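Local coordinates for actinorhodin polyketide putative beta-ketoacyl synthase 2 (Streptomyces coelicolor A3, PDB 1TQY), which probably serves as the chain length factor of the actinorhodin polyketide synthase, pairing with a ketosynthase subunit and helping to set the length of the polyketide, at residues Leu357-Val368 against Leu379-Arg390; Leu281-Leu289 against Glu316-Phe324. One frame throughout, in Å; residues are numbered along the deposited sequence.

Contact 1: residues Leu357-Val368 against Leu379-Arg390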
ATOM      1  N   LEU B 357     -11.219  24.641  11.992  1.00 29.15           N
ATOM      2  CA  LEU B 357     -11.145  24.674  13.445  1.00 30.48           C
ATOM      3  C   LEU B 357     -10.285  25.840  13.916  1.00 32.83           C
ATOM      4  O   LEU B 357     -10.641  26.547  14.860  1.00 33.70           O
ATOM      5  CB  LEU B 357     -10.556  23.372  13.981  1.00 28.48           C
ATOM      6  CG  LEU B 357     -11.321  22.104  13.626  1.00 28.42           C
ATOM      7  CD1 LEU B 357     -10.583  20.923  14.204  1.00 25.04           C
ATOM      8  CD2 LEU B 357     -12.740  22.179  14.150  1.00 28.53           C
ATOM      9  N   ARG B 358      -9.156  26.046  13.247  1.00 33.79           N
ATOM     10  CA  ARG B 358      -8.253  27.118  13.618  1.00 35.03           C
ATOM     11  C   ARG B 358      -8.834  28.498  13.355  1.00 35.45           C
ATOM     12  O   ARG B 358      -8.740  29.386  14.202  1.00 35.48           O
ATOM     13  CB  ARG B 358      -6.926  26.984  12.876  1.00 34.58           C
ATOM     14  CG  ARG B 358      -5.795  27.672  13.612  1.00 37.65           C
ATOM     15  CD  ARG B 358      -4.532  27.745  12.794  1.00 36.38           C
ATOM     16  NE  ARG B 358      -4.724  28.545  11.591  1.00 37.71           N
ATOM     17  CZ  ARG B 358      -3.773  28.771  10.691  1.00 38.08           C
ATOM     18  NH1 ARG B 358      -2.564  28.255  10.864  1.00 39.25           N
ATOM     19  NH2 ARG B 358      -4.029  29.512   9.619  1.00 37.71           N
ATOM     20  N   GLU B 359      -9.433  28.672  12.180  1.00 36.55           N
ATOM     21  CA  GLU B 359     -10.030  29.948  11.776  1.00 37.25           C
ATOM     22  C   GLU B 359     -11.433  30.201  12.318  1.00 36.64           C
ATOM     23  O   GLU B 359     -12.006  31.261  12.072  1.00 36.54           O
ATOM     24  CB  GLU B 359     -10.076  30.048  10.251  1.00 39.42           C
ATOM     25  CG  GLU B 359      -9.058  31.006   9.665  1.00 45.72           C
ATOM     26  CD  GLU B 359      -7.637  30.601   9.993  1.00 46.87           C
ATOM     27  OE1 GLU B 359      -7.235  29.479   9.609  1.00 50.80           O
ATOM     28  OE2 GLU B 359      -6.924  31.401  10.632  1.00 46.50           O
ATOM     29  N   GLY B 360     -11.997  29.232  13.031  1.00 36.58           N
ATOM     30  CA  GLY B 360     -13.332  29.421  13.574  1.00 35.88           C
ATOM     31  C   GLY B 360     -14.468  29.498  12.557  1.00 36.13           C
ATOM     32  O   GLY B 360     -15.563  29.952  12.892  1.00 36.43           O
ATOM     33  N   VAL B 361     -14.221  29.062  11.322  1.00 34.03           N
ATOM     34  CA  VAL B 361     -15.249  29.078  10.284  1.00 33.34           C
ATOM     35  C   VAL B 361     -15.283  27.767   9.505  1.00 33.38           C
ATOM     36  O   VAL B 361     -14.247  27.133   9.291  1.00 34.00           O
ATOM     37  CB  VAL B 361     -15.026  30.225   9.271  1.00 33.42           C
ATOM     38  CG1 VAL B 361     -15.127  31.571   9.975  1.00 33.90           C
ATOM     39  CG2 VAL B 361     -13.666  30.070   8.598  1.00 32.60           C
ATOM     40  N   ILE B 362     -16.477  27.356   9.084  1.00 31.39           N
ATOM     41  CA  ILE B 362     -16.625  26.124   8.311  1.00 29.64           C
ATOM     42  C   ILE B 362     -16.504  26.400   6.815  1.00 27.92           C
ATOM     43  O   ILE B 362     -17.308  27.139   6.246  1.00 28.79           O
ATOM     44  CB  ILE B 362     -17.996  25.442   8.572  1.00 29.01           C
ATOM     45  CG1 ILE B 362     -18.123  25.091  10.063  1.00 29.50           C
ATOM     46  CG2 ILE B 362     -18.123  24.179   7.711  1.00 26.72           C
ATOM     47  CD1 ILE B 362     -19.474  24.509  10.469  1.00 27.10           C
ATOM     48  N   ALA B 363     -15.494  25.802   6.186  1.00 28.37           N
ATOM     49  CA  ALA B 363     -15.263  25.952   4.746  1.00 27.15           C
ATOM     50  C   ALA B 363     -16.568  25.551   4.060  1.00 27.20           C
ATOM     51  O   ALA B 363     -17.129  24.507   4.358  1.00 26.67           O
ATOM     52  CB  ALA B 363     -14.133  25.034   4.314  1.00 26.49           C
ATOM     53  N   PRO B 364     -17.065  26.374   3.129  1.00 27.23           N
ATOM     54  CA  PRO B 364     -18.319  26.083   2.427  1.00 26.86           C
ATOM     55  C   PRO B 364     -18.235  25.093   1.269  1.00 26.92           C
ATOM     56  O   PRO B 364     -17.149  24.677   0.863  1.00 25.02           O
ATOM     57  CB  PRO B 364     -18.756  27.459   1.951  1.00 25.88           C
ATOM     58  CG  PRO B 364     -17.443  28.077   1.551  1.00 27.31           C
ATOM     59  CD  PRO B 364     -16.533  27.687   2.724  1.00 26.76           C
ATOM     60  N   THR B 365     -19.400  24.710   0.750  1.00 26.36           N
ATOM     61  CA  THR B 365     -19.479  23.791  -0.380  1.00 25.68           C
ATOM     62  C   THR B 365     -19.873  24.624  -1.591  1.00 26.46           C
ATOM     63  O   THR B 365     -20.821  25.407  -1.525  1.00 28.32           O
ATOM     64  CB  THR B 365     -20.549  22.704  -0.166  1.00 25.05           C
ATOM     65  OG1 THR B 365     -20.316  22.046   1.084  1.00 24.67           O
ATOM     66  CG2 THR B 365     -20.495  21.680  -1.296  1.00 23.91           C
ATOM     67  N   ALA B 366     -19.141  24.452  -2.687  1.00 26.27           N
ATOM     68  CA  ALA B 366     -19.387  25.185  -3.927  1.00 26.76           C
ATOM     69  C   ALA B 366     -20.253  24.393  -4.909  1.00 27.96           C
ATOM     70  O   ALA B 366     -20.295  23.164  -4.854  1.00 27.21           O
ATOM     71  CB  ALA B 366     -18.051  25.524  -4.596  1.00 26.24           C
ATOM     72  N   GLY B 367     -20.946  25.111  -5.796  1.00 28.73           N
ATOM     73  CA  GLY B 367     -21.768  24.482  -6.823  1.00 30.26           C
ATOM     74  C   GLY B 367     -23.173  24.018  -6.481  1.00 30.00           C
ATOM     75  O   GLY B 367     -24.137  24.396  -7.152  1.00 30.45           O
ATOM     76  N   VAL B 368     -23.274  23.173  -5.460  1.00 29.03           N
ATOM     77  CA  VAL B 368     -24.551  22.636  -5.006  1.00 28.61           C
ATOM     78  C   VAL B 368     -25.532  23.771  -4.741  1.00 28.08           C
ATOM     79  O   VAL B 368     -25.177  24.758  -4.097  1.00 27.46           O
ATOM     80  CB  VAL B 368     -24.356  21.826  -3.703  1.00 28.68           C
ATOM     81  CG1 VAL B 368     -25.666  21.159  -3.279  1.00 26.55           C
ATOM     82  CG2 VAL B 368     -23.263  20.794  -3.910  1.00 28.16           C
ATOM     83  N   LEU B 379     -26.352  21.108   4.868  1.00 27.32           N
ATOM     84  CA  LEU B 379     -25.155  21.433   4.076  1.00 26.94           C
ATOM     85  C   LEU B 379     -24.747  22.896   4.147  1.00 26.01           C
ATOM     86  O   LEU B 379     -25.594  23.778   4.064  1.00 24.96           O
ATOM     87  CB  LEU B 379     -25.357  21.093   2.596  1.00 25.88           C
ATOM     88  CG  LEU B 379     -24.645  19.888   1.975  1.00 29.65           C
ATOM     89  CD1 LEU B 379     -24.719  20.024   0.452  1.00 29.30           C
ATOM     90  CD2 LEU B 379     -23.196  19.821   2.419  1.00 25.51           C
ATOM     91  N   VAL B 380     -23.449  23.148   4.292  1.00 26.48           N
ATOM     92  CA  VAL B 380     -22.941  24.514   4.331  1.00 26.16           C
ATOM     93  C   VAL B 380     -22.652  24.938   2.891  1.00 27.44           C
ATOM     94  O   VAL B 380     -21.695  24.470   2.277  1.00 26.81           O
ATOM     95  CB  VAL B 380     -21.642  24.617   5.149  1.00 26.05           C
ATOM     96  CG1 VAL B 380     -21.199  26.069   5.211  1.00 25.79           C
ATOM     97  CG2 VAL B 380     -21.872  24.088   6.570  1.00 25.45           C
ATOM     98  N   LEU B 381     -23.481  25.831   2.360  1.00 28.09           N
ATOM     99  CA  LEU B 381     -23.333  26.293   0.989  1.00 30.45           C
ATOM    100  C   LEU B 381     -23.043  27.783   0.867  1.00 32.25           C
ATOM    101  O   LEU B 381     -23.398  28.570   1.742  1.00 32.63           O
ATOM    102  CB  LEU B 381     -24.602  25.975   0.195  1.00 30.04           C
ATOM    103  CG  LEU B 381     -25.085  24.526   0.198  1.00 30.49           C
ATOM    104  CD1 LEU B 381     -26.486  24.453  -0.414  1.00 30.58           C
ATOM    105  CD2 LEU B 381     -24.120  23.659  -0.567  1.00 31.73           C
ATOM    106  N   GLY B 382     -22.394  28.162  -0.229  1.00 35.22           N
ATOM    107  CA  GLY B 382     -22.085  29.563  -0.454  1.00 39.04           C
ATOM    108  C   GLY B 382     -20.958  30.141   0.383  1.00 40.13           C
ATOM    109  O   GLY B 382     -19.782  29.975   0.063  1.00 41.71           O
ATOM    110  N   GLU B 383     -21.316  30.827   1.461  1.00 39.66           N
ATOM    111  CA  GLU B 383     -20.332  31.450   2.330  1.00 39.30           C
ATOM    112  C   GLU B 383     -19.930  30.565   3.512  1.00 36.56           C
ATOM    113  O   GLU B 383     -20.673  29.670   3.920  1.00 35.88           O
ATOM    114  CB  GLU B 383     -20.878  32.792   2.837  1.00 41.70           C
ATOM    115  CG  GLU B 383     -21.271  33.783   1.723  1.00 48.60           C
ATOM    116  CD  GLU B 383     -20.143  34.061   0.729  1.00 53.06           C
ATOM    117  OE1 GLU B 383     -19.009  34.386   1.167  1.00 54.21           O
ATOM    118  OE2 GLU B 383     -20.392  33.962  -0.499  1.00 56.14           O
ATOM    119  N   PRO B 384     -18.730  30.794   4.067  1.00 34.78           N
ATOM    120  CA  PRO B 384     -18.289  29.985   5.208  1.00 34.18           C
ATOM    121  C   PRO B 384     -19.233  30.278   6.368  1.00 34.12           C
ATOM    122  O   PRO B 384     -19.701  31.407   6.518  1.00 34.27           O
ATOM    123  CB  PRO B 384     -16.875  30.501   5.475  1.00 33.56           C
ATOM    124  CG  PRO B 384     -16.417  30.972   4.120  1.00 32.64           C
ATOM    125  CD  PRO B 384     -17.648  31.680   3.604  1.00 34.36           C
ATOM    126  N   ARG B 385     -19.527  29.269   7.173  1.00 34.31           N
ATOM    127  CA  ARG B 385     -20.418  29.469   8.303  1.00 34.09           C
ATOM    128  C   ARG B 385     -19.552  29.625   9.541  1.00 34.36           C
ATOM    129  O   ARG B 385     -18.813  28.714   9.909  1.00 33.22           O
ATOM    130  CB  ARG B 385     -21.351  28.269   8.447  1.00 32.01           C
ATOM    131  CG  ARG B 385     -22.473  28.457   9.445  1.00 31.53           C
ATOM    132  CD  ARG B 385     -23.291  27.179   9.572  1.00 29.67           C
ATOM    133  NE  ARG B 385     -23.945  26.814   8.316  1.00 28.38           N
ATOM    134  CZ  ARG B 385     -24.794  25.800   8.185  1.00 28.01           C
ATOM    135  NH1 ARG B 385     -25.091  25.043   9.234  1.00 25.22           N
ATOM    136  NH2 ARG B 385     -25.360  25.553   7.010  1.00 27.47           N
ATOM    137  N   SER B 386     -19.641  30.789  10.177  1.00 35.68           N
ATOM    138  CA  SER B 386     -18.847  31.070  11.363  1.00 37.50           C
ATOM    139  C   SER B 386     -19.470  30.533  12.648  1.00 37.24           C
ATOM    140  O   SER B 386     -20.116  31.271  13.392  1.00 38.52           O
ATOM    141  CB  SER B 386     -18.617  32.579  11.483  1.00 38.46           C
ATOM    142  OG  SER B 386     -19.843  33.288  11.376  1.00 41.95           O
ATOM    143  N   THR B 387     -19.255  29.244  12.905  1.00 35.84           N
ATOM    144  CA  THR B 387     -19.781  28.571  14.094  1.00 34.87           C
ATOM    145  C   THR B 387     -18.666  28.256  15.089  1.00 34.90           C
ATOM    146  O   THR B 387     -18.923  27.730  16.174  1.00 33.74           O
ATOM    147  CB  THR B 387     -20.434  27.228  13.735  1.00 35.93           C
ATOM    148  OG1 THR B 387     -19.414  26.285  13.383  1.00 36.80           O
ATOM    149  CG2 THR B 387     -21.376  27.387  12.562  1.00 36.16           C
ATOM    150  N   ALA B 388     -17.428  28.561  14.706  1.00 34.23           N
ATOM    151  CA  ALA B 388     -16.260  28.287  15.549  1.00 33.37           C
ATOM    152  C   ALA B 388     -16.249  26.838  16.035  1.00 33.06           C
ATOM    153  O   ALA B 388     -16.282  26.583  17.239  1.00 33.67           O
ATOM    154  CB  ALA B 388     -16.230  29.243  16.743  1.00 32.33           C
ATOM    155  N   PRO B 389     -16.203  25.869  15.099  1.00 32.72           N
ATOM    156  CA  PRO B 389     -16.187  24.443  15.455  1.00 32.89           C
ATOM    157  C   PRO B 389     -14.906  24.072  16.202  1.00 32.91           C
ATOM    158  O   PRO B 389     -13.857  24.675  15.986  1.00 32.96           O
ATOM    159  CB  PRO B 389     -16.290  23.749  14.100  1.00 33.28           C
ATOM    160  CG  PRO B 389     -15.569  24.702  13.194  1.00 32.64           C
ATOM    161  CD  PRO B 389     -16.108  26.043  13.638  1.00 32.26           C
ATOM    162  N   ARG B 390     -14.996  23.083  17.083  1.00 33.52           N
ATOM    163  CA  ARG B 390     -13.835  22.661  17.855  1.00 34.56           C
ATOM    164  C   ARG B 390     -13.491  21.202  17.564  1.00 32.58           C
ATOM    165  O   ARG B 390     -12.372  20.748  17.806  1.00 32.01           O
ATOM    166  CB  ARG B 390     -14.114  22.836  19.347  1.00 38.47           C
ATOM    167  CG  ARG B 390     -12.875  23.114  20.175  1.00 47.26           C
ATOM    168  CD  ARG B 390     -13.029  22.626  21.615  1.00 52.15           C
ATOM    169  NE  ARG B 390     -12.956  21.165  21.698  1.00 56.99           N
ATOM    170  CZ  ARG B 390     -13.009  20.476  22.834  1.00 58.26           C
ATOM    171  NH1 ARG B 390     -13.140  21.121  23.988  1.00 59.51           N
ATOM    172  NH2 ARG B 390     -12.918  19.150  22.815  1.00 59.25           N
TER
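Thr365 holds Val380 O with two donors, its backbone N at 2.8 Å and its OG1 at 3.0 Å. A chi1 of -54° sets OG1 beside the backbone N, which lets both reach the same carbonyl. The buried hydroxyl also bonds to Val333 N and Thr332 OG1. Ile362 pairs with Arg385 in a single antiparallel bridge of two hydrogen bonds, a nearly straight one of 2.8 Å from Ile362 N to Arg385 O and a longer return bond from Arg385 N to Ile362 O, on a lone pair in the carbonyl plane. In the close-packed interior CG2 of Ile362 meets CG2 of Val380, the side chains at about a right angle, while the rings of Pro364 and Pro384 lie side by side, CD to CG 3.6 Å. Leu381 turns CD2 back against CB of Val368 at 3.6 Å. The solvent side is looser: the bond from exposed Gly382 N to Thr365 O is weak, and Ser386, the centre of an inverse gamma turn, touches CG1 of Val361 mainly through CB. At Gly360, whose phi is positive as the chain leaves helix 345-359, the carbonyl O accepts Ala388 N. Isolated bridges thus pair the exit from that helix with the irregular approach to strand 391-398 in the C-terminal half of the thiolase fold. Strand 330-332 lies against Ile362 and Leu379, helix 26-34 touches Val361 and Pro384, and strand 402-410 meets Leu357 and Arg390.

Contact 2: residues Leu281-Leu289 against Glu316-Phe324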
ATOM      1  N   LEU B 281     -20.123   2.443   6.685  1.00 27.22           N
ATOM      2  CA  LEU B 281     -19.736   3.830   6.943  1.00 26.37           C
ATOM      3  C   LEU B 281     -20.165   4.287   8.336  1.00 26.93           C
ATOM      4  O   LEU B 281     -19.404   4.959   9.053  1.00 25.95           O
ATOM      5  CB  LEU B 281     -20.335   4.771   5.884  1.00 24.58           C
ATOM      6  CG  LEU B 281     -20.073   6.283   6.028  1.00 24.61           C
ATOM      7  CD1 LEU B 281     -18.570   6.522   6.074  1.00 26.25           C
ATOM      8  CD2 LEU B 281     -20.688   7.055   4.860  1.00 24.33           C
ATOM      9  N   GLU B 282     -21.387   3.934   8.723  1.00 26.12           N
ATOM     10  CA  GLU B 282     -21.890   4.319  10.039  1.00 26.52           C
ATOM     11  C   GLU B 282     -20.957   3.715  11.090  1.00 22.88           C
ATOM     12  O   GLU B 282     -20.492   4.410  11.989  1.00 24.11           O
ATOM     13  CB  GLU B 282     -23.325   3.808  10.249  1.00 28.16           C
ATOM     14  CG  GLU B 282     -23.944   4.216  11.591  1.00 31.96           C
ATOM     15  CD  GLU B 282     -25.278   3.521  11.863  1.00 36.21           C
ATOM     16  OE1 GLU B 282     -25.825   3.695  12.975  1.00 38.09           O
ATOM     17  OE2 GLU B 282     -25.774   2.806  10.965  1.00 38.64           O
ATOM     18  N   ARG B 283     -20.671   2.424  10.957  1.00 21.28           N
ATOM     19  CA  ARG B 283     -19.788   1.761  11.909  1.00 21.86           C
ATOM     20  C   ARG B 283     -18.424   2.460  12.022  1.00 20.39           C
ATOM     21  O   ARG B 283     -17.931   2.679  13.130  1.00 20.36           O
ATOM     22  CB  ARG B 283     -19.592   0.281  11.545  1.00 22.97           C
ATOM     23  CG  ARG B 283     -18.664  -0.470  12.515  1.00 27.87           C
ATOM     24  CD  ARG B 283     -18.757  -1.998  12.396  1.00 31.05           C
ATOM     25  NE  ARG B 283     -18.144  -2.534  11.178  1.00 35.75           N
ATOM     26  CZ  ARG B 283     -18.759  -2.627  10.005  1.00 36.39           C
ATOM     27  NH1 ARG B 283     -20.019  -2.223   9.885  1.00 37.32           N
ATOM     28  NH2 ARG B 283     -18.112  -3.116   8.955  1.00 37.38           N
ATOM     29  N   ALA B 284     -17.821   2.814  10.887  1.00 16.27           N
ATOM     30  CA  ALA B 284     -16.525   3.490  10.905  1.00 18.54           C
ATOM     31  C   ALA B 284     -16.611   4.775  11.724  1.00 20.23           C
ATOM     32  O   ALA B 284     -15.750   5.056  12.560  1.00 22.43           O
ATOM     33  CB  ALA B 284     -16.064   3.814   9.467  1.00 14.33           C
ATOM     34  N   ILE B 285     -17.660   5.558  11.489  1.00 20.28           N
ATOM     35  CA  ILE B 285     -17.838   6.802  12.221  1.00 22.19           C
ATOM     36  C   ILE B 285     -17.877   6.573  13.729  1.00 23.52           C
ATOM     37  O   ILE B 285     -17.135   7.205  14.484  1.00 22.80           O
ATOM     38  CB  ILE B 285     -19.131   7.514  11.833  1.00 20.18           C
ATOM     39  CG1 ILE B 285     -19.070   7.944  10.367  1.00 19.25           C
ATOM     40  CG2 ILE B 285     -19.336   8.708  12.760  1.00 20.54           C
ATOM     41  CD1 ILE B 285     -20.401   8.384   9.816  1.00 19.25           C
ATOM     42  N   ARG B 286     -18.738   5.662  14.165  1.00 23.66           N
ATOM     43  CA  ARG B 286     -18.856   5.390  15.595  1.00 25.31           C
ATOM     44  C   ARG B 286     -17.571   4.812  16.176  1.00 25.55           C
ATOM     45  O   ARG B 286     -17.265   5.019  17.351  1.00 25.61           O
ATOM     46  CB  ARG B 286     -20.006   4.425  15.874  1.00 25.37           C
ATOM     47  CG  ARG B 286     -21.361   4.956  15.533  1.00 25.74           C
ATOM     48  CD  ARG B 286     -22.421   3.882  15.722  1.00 25.87           C
ATOM     49  NE  ARG B 286     -23.724   4.403  15.340  1.00 28.13           N
ATOM     50  CZ  ARG B 286     -24.434   5.253  16.075  1.00 29.60           C
ATOM     51  NH1 ARG B 286     -23.972   5.671  17.250  1.00 27.88           N
ATOM     52  NH2 ARG B 286     -25.591   5.711  15.614  1.00 31.14           N
ATOM     53  N   LEU B 287     -16.831   4.074  15.359  1.00 25.34           N
ATOM     54  CA  LEU B 287     -15.574   3.494  15.815  1.00 25.91           C
ATOM     55  C   LEU B 287     -14.583   4.634  16.029  1.00 25.37           C
ATOM     56  O   LEU B 287     -13.899   4.698  17.048  1.00 25.42           O
ATOM     57  CB  LEU B 287     -15.030   2.507  14.780  1.00 26.70           C
ATOM     58  CG  LEU B 287     -15.035   1.016  15.131  1.00 29.37           C
ATOM     59  CD1 LEU B 287     -16.177   0.678  16.064  1.00 29.68           C
ATOM     60  CD2 LEU B 287     -15.092   0.198  13.847  1.00 26.23           C
ATOM     61  N   ALA B 288     -14.525   5.544  15.065  1.00 25.60           N
ATOM     62  CA  ALA B 288     -13.622   6.681  15.159  1.00 25.14           C
ATOM     63  C   ALA B 288     -13.967   7.561  16.361  1.00 25.69           C
ATOM     64  O   ALA B 288     -13.071   8.053  17.047  1.00 26.05           O
ATOM     65  CB  ALA B 288     -13.665   7.506  13.859  1.00 23.76           C
ATOM     66  N   LEU B 289     -15.254   7.773  16.618  1.00 26.14           N
ATOM     67  CA  LEU B 289     -15.665   8.603  17.755  1.00 26.70           C
ATOM     68  C   LEU B 289     -15.272   7.976  19.086  1.00 27.13           C
ATOM     69  O   LEU B 289     -14.898   8.688  20.018  1.00 28.46           O
ATOM     70  CB  LEU B 289     -17.175   8.838  17.724  1.00 25.71           C
ATOM     71  CG  LEU B 289     -17.689   9.803  16.658  1.00 26.28           C
ATOM     72  CD1 LEU B 289     -19.208   9.881  16.744  1.00 26.82           C
ATOM     73  CD2 LEU B 289     -17.073  11.183  16.865  1.00 23.77           C
ATOM     74  N   GLU B 316     -24.285   7.909   2.036  1.00 22.80           N
ATOM     75  CA  GLU B 316     -23.547   8.712   3.003  1.00 23.97           C
ATOM     76  C   GLU B 316     -24.420   9.602   3.882  1.00 23.33           C
ATOM     77  O   GLU B 316     -24.182   9.710   5.087  1.00 20.97           O
ATOM     78  CB  GLU B 316     -22.501   9.584   2.309  1.00 25.72           C
ATOM     79  CG  GLU B 316     -21.812  10.532   3.286  1.00 27.96           C
ATOM     80  CD  GLU B 316     -20.542  11.141   2.740  1.00 31.60           C
ATOM     81  OE1 GLU B 316     -20.562  11.639   1.594  1.00 33.51           O
ATOM     82  OE2 GLU B 316     -19.528  11.122   3.472  1.00 33.33           O
ATOM     83  N   ALA B 317     -25.410  10.257   3.278  1.00 24.04           N
ATOM     84  CA  ALA B 317     -26.308  11.137   4.022  1.00 24.04           C
ATOM     85  C   ALA B 317     -27.067  10.323   5.060  1.00 24.83           C
ATOM     86  O   ALA B 317     -27.370  10.798   6.151  1.00 24.17           O
ATOM     87  CB  ALA B 317     -27.285  11.798   3.069  1.00 24.27           C
ATOM     88  N   ARG B 318     -27.357   9.079   4.702  1.00 25.58           N
ATOM     89  CA  ARG B 318     -28.083   8.183   5.581  1.00 27.29           C
ATOM     90  C   ARG B 318     -27.200   7.769   6.769  1.00 26.00           C
ATOM     91  O   ARG B 318     -27.667   7.738   7.908  1.00 25.51           O
ATOM     92  CB  ARG B 318     -28.563   6.978   4.764  1.00 30.33           C
ATOM     93  CG  ARG B 318     -29.664   6.150   5.384  1.00 34.97           C
ATOM     94  CD  ARG B 318     -30.484   5.463   4.289  1.00 36.57           C
ATOM     95  NE  ARG B 318     -29.661   4.692   3.363  1.00 38.79           N
ATOM     96  CZ  ARG B 318     -29.692   4.813   2.035  1.00 39.20           C
ATOM     97  NH1 ARG B 318     -30.505   5.683   1.458  1.00 39.35           N
ATOM     98  NH2 ARG B 318     -28.905   4.057   1.278  1.00 39.32           N
ATOM     99  N   ALA B 319     -25.920   7.486   6.527  1.00 23.91           N
ATOM    100  CA  ALA B 319     -25.044   7.100   7.627  1.00 22.15           C
ATOM    101  C   ALA B 319     -24.840   8.280   8.565  1.00 22.40           C
ATOM    102  O   ALA B 319     -24.885   8.129   9.790  1.00 23.85           O
ATOM    103  CB  ALA B 319     -23.695   6.595   7.105  1.00 22.26           C
ATOM    104  N   ILE B 320     -24.614   9.462   8.004  1.00 22.09           N
ATOM    105  CA  ILE B 320     -24.427  10.655   8.834  1.00 23.06           C
ATOM    106  C   ILE B 320     -25.693  10.902   9.671  1.00 23.03           C
ATOM    107  O   ILE B 320     -25.610  11.172  10.871  1.00 24.04           O
ATOM    108  CB  ILE B 320     -24.115  11.900   7.961  1.00 22.79           C
ATOM    109  CG1 ILE B 320     -22.798  11.678   7.208  1.00 23.20           C
ATOM    110  CG2 ILE B 320     -24.000  13.147   8.839  1.00 23.12           C
ATOM    111  CD1 ILE B 320     -22.444  12.771   6.224  1.00 23.68           C
ATOM    112  N   GLY B 321     -26.862  10.788   9.041  1.00 23.92           N
ATOM    113  CA  GLY B 321     -28.113  11.003   9.756  1.00 22.67           C
ATOM    114  C   GLY B 321     -28.311  10.048  10.920  1.00 23.74           C
ATOM    115  O   GLY B 321     -28.789  10.437  11.990  1.00 19.92           O
ATOM    116  N   ARG B 322     -27.941   8.790  10.713  1.00 25.24           N
ATOM    117  CA  ARG B 322     -28.076   7.783  11.752  1.00 26.81           C
ATOM    118  C   ARG B 322     -27.179   8.050  12.956  1.00 26.19           C
ATOM    119  O   ARG B 322     -27.513   7.682  14.082  1.00 25.97           O
ATOM    120  CB  ARG B 322     -27.799   6.392  11.171  1.00 28.93           C
ATOM    121  CG  ARG B 322     -28.856   5.985  10.164  1.00 32.92           C
ATOM    122  CD  ARG B 322     -28.557   4.679   9.438  1.00 37.98           C
ATOM    123  NE  ARG B 322     -29.682   4.323   8.570  1.00 42.53           N
ATOM    124  CZ  ARG B 322     -29.691   3.311   7.711  1.00 44.96           C
ATOM    125  NH1 ARG B 322     -28.623   2.532   7.595  1.00 46.76           N
ATOM    126  NH2 ARG B 322     -30.762   3.096   6.955  1.00 47.19           N
ATOM    127  N   VAL B 323     -26.050   8.710  12.738  1.00 24.55           N
ATOM    128  CA  VAL B 323     -25.159   8.992  13.858  1.00 24.36           C
ATOM    129  C   VAL B 323     -25.478  10.317  14.558  1.00 24.93           C
ATOM    130  O   VAL B 323     -25.554  10.372  15.787  1.00 25.00           O
ATOM    131  CB  VAL B 323     -23.676   9.000  13.409  1.00 24.65           C
ATOM    132  CG1 VAL B 323     -22.764   9.363  14.586  1.00 22.28           C
ATOM    133  CG2 VAL B 323     -23.304   7.640  12.855  1.00 22.52           C
ATOM    134  N   PHE B 324     -25.687  11.371  13.780  1.00 23.59           N
ATOM    135  CA  PHE B 324     -25.967  12.680  14.348  1.00 24.13           C
ATOM    136  C   PHE B 324     -27.422  13.138  14.207  1.00 23.87           C
ATOM    137  O   PHE B 324     -27.762  14.234  14.654  1.00 24.32           O
ATOM    138  CB  PHE B 324     -25.044  13.720  13.700  1.00 23.49           C
ATOM    139  CG  PHE B 324     -23.596  13.314  13.685  1.00 23.34           C
ATOM    140  CD1 PHE B 324     -22.801  13.460  14.817  1.00 23.03           C
ATOM    141  CD2 PHE B 324     -23.038  12.755  12.544  1.00 22.30           C
ATOM    142  CE1 PHE B 324     -21.461  13.046  14.812  1.00 23.96           C
ATOM    143  CE2 PHE B 324     -21.703  12.338  12.526  1.00 23.19           C
ATOM    144  CZ  PHE B 324     -20.913  12.485  13.661  1.00 19.87           C
TER
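Glu282 OE1 is gripped by Arg286 one turn further along the same helix, and CB of Arg322 from helix 310-324 rests 3.8 Å from that oxygen. Arg286 NE makes the firmer bond, 3.2 Å to Glu282 OE1, near the guanidinium plane, and on the anti side of the carboxylate but tilted 24° from its plane; NH2 adds a weak one. This salt bridge holds the guanidinium of Arg286 with one face over CG2 of Val323, offset toward the rim. The other carboxylate oxygen, Glu282 OE2, lies 4.4 Å from NH1 of Arg322, too far for a salt bridge, although the opposite charges probably still attract. Beneath this polar layer the contact is apolar. Val323 is a knob in a hole formed by Glu282, Ile285, Arg286 and Leu289: its CG2 meets CG of Glu282 at 3.7 Å, and its CG1 lies 3.9 Å from CG2 of Ile285 and reaches tip to tip toward CD1 of Leu289. The axes of segments 281-289 and 316-324 come within 9.0 Å and cross at -41°; both helices belong to the C-terminal half of the thiolase fold, where they pack on its strands. Helix 281-292 lies on strands 260-269 and 402-410, and Ile285 and Phe324 both reach Leu393 of strand 391-398. Near the closest backbone approach, the small Ala319 presses its CB against CD2 of Leu281 at 3.8 Å. With CG anti to the backbone N (chi1 178°), Leu281 carries that same methyl onward to the CA of Glu316. The carboxylate of Glu316 turns elsewhere, taking the backbone N of Asp305 and of Gly306. Val323 CG1 also lies over the centre of the Phe324 ring, whose CZ approaches CG2 of Ile285.

How the contacts relate
Contact 2 is complete before contact 1 begins along the chain, and both belong to the ketosynthase fold. Their centres are 20 Å apart and their nearest atoms about 8 Å, so they do not touch; strands link them instead. Residues 379-390 run straight into strand 391-398, on which Ile285 and Phe324 of contact 2 pack, and strand 402-410 is touched by side chains of both contacts. Helix 310-324 is followed by strand 330-332, which borders contact 1. Contact 2 joins two helices, whereas contact 1 ties the chain beyond helix 345-359 to the lead-in of a strand, and both build the C-terminal half of the fold.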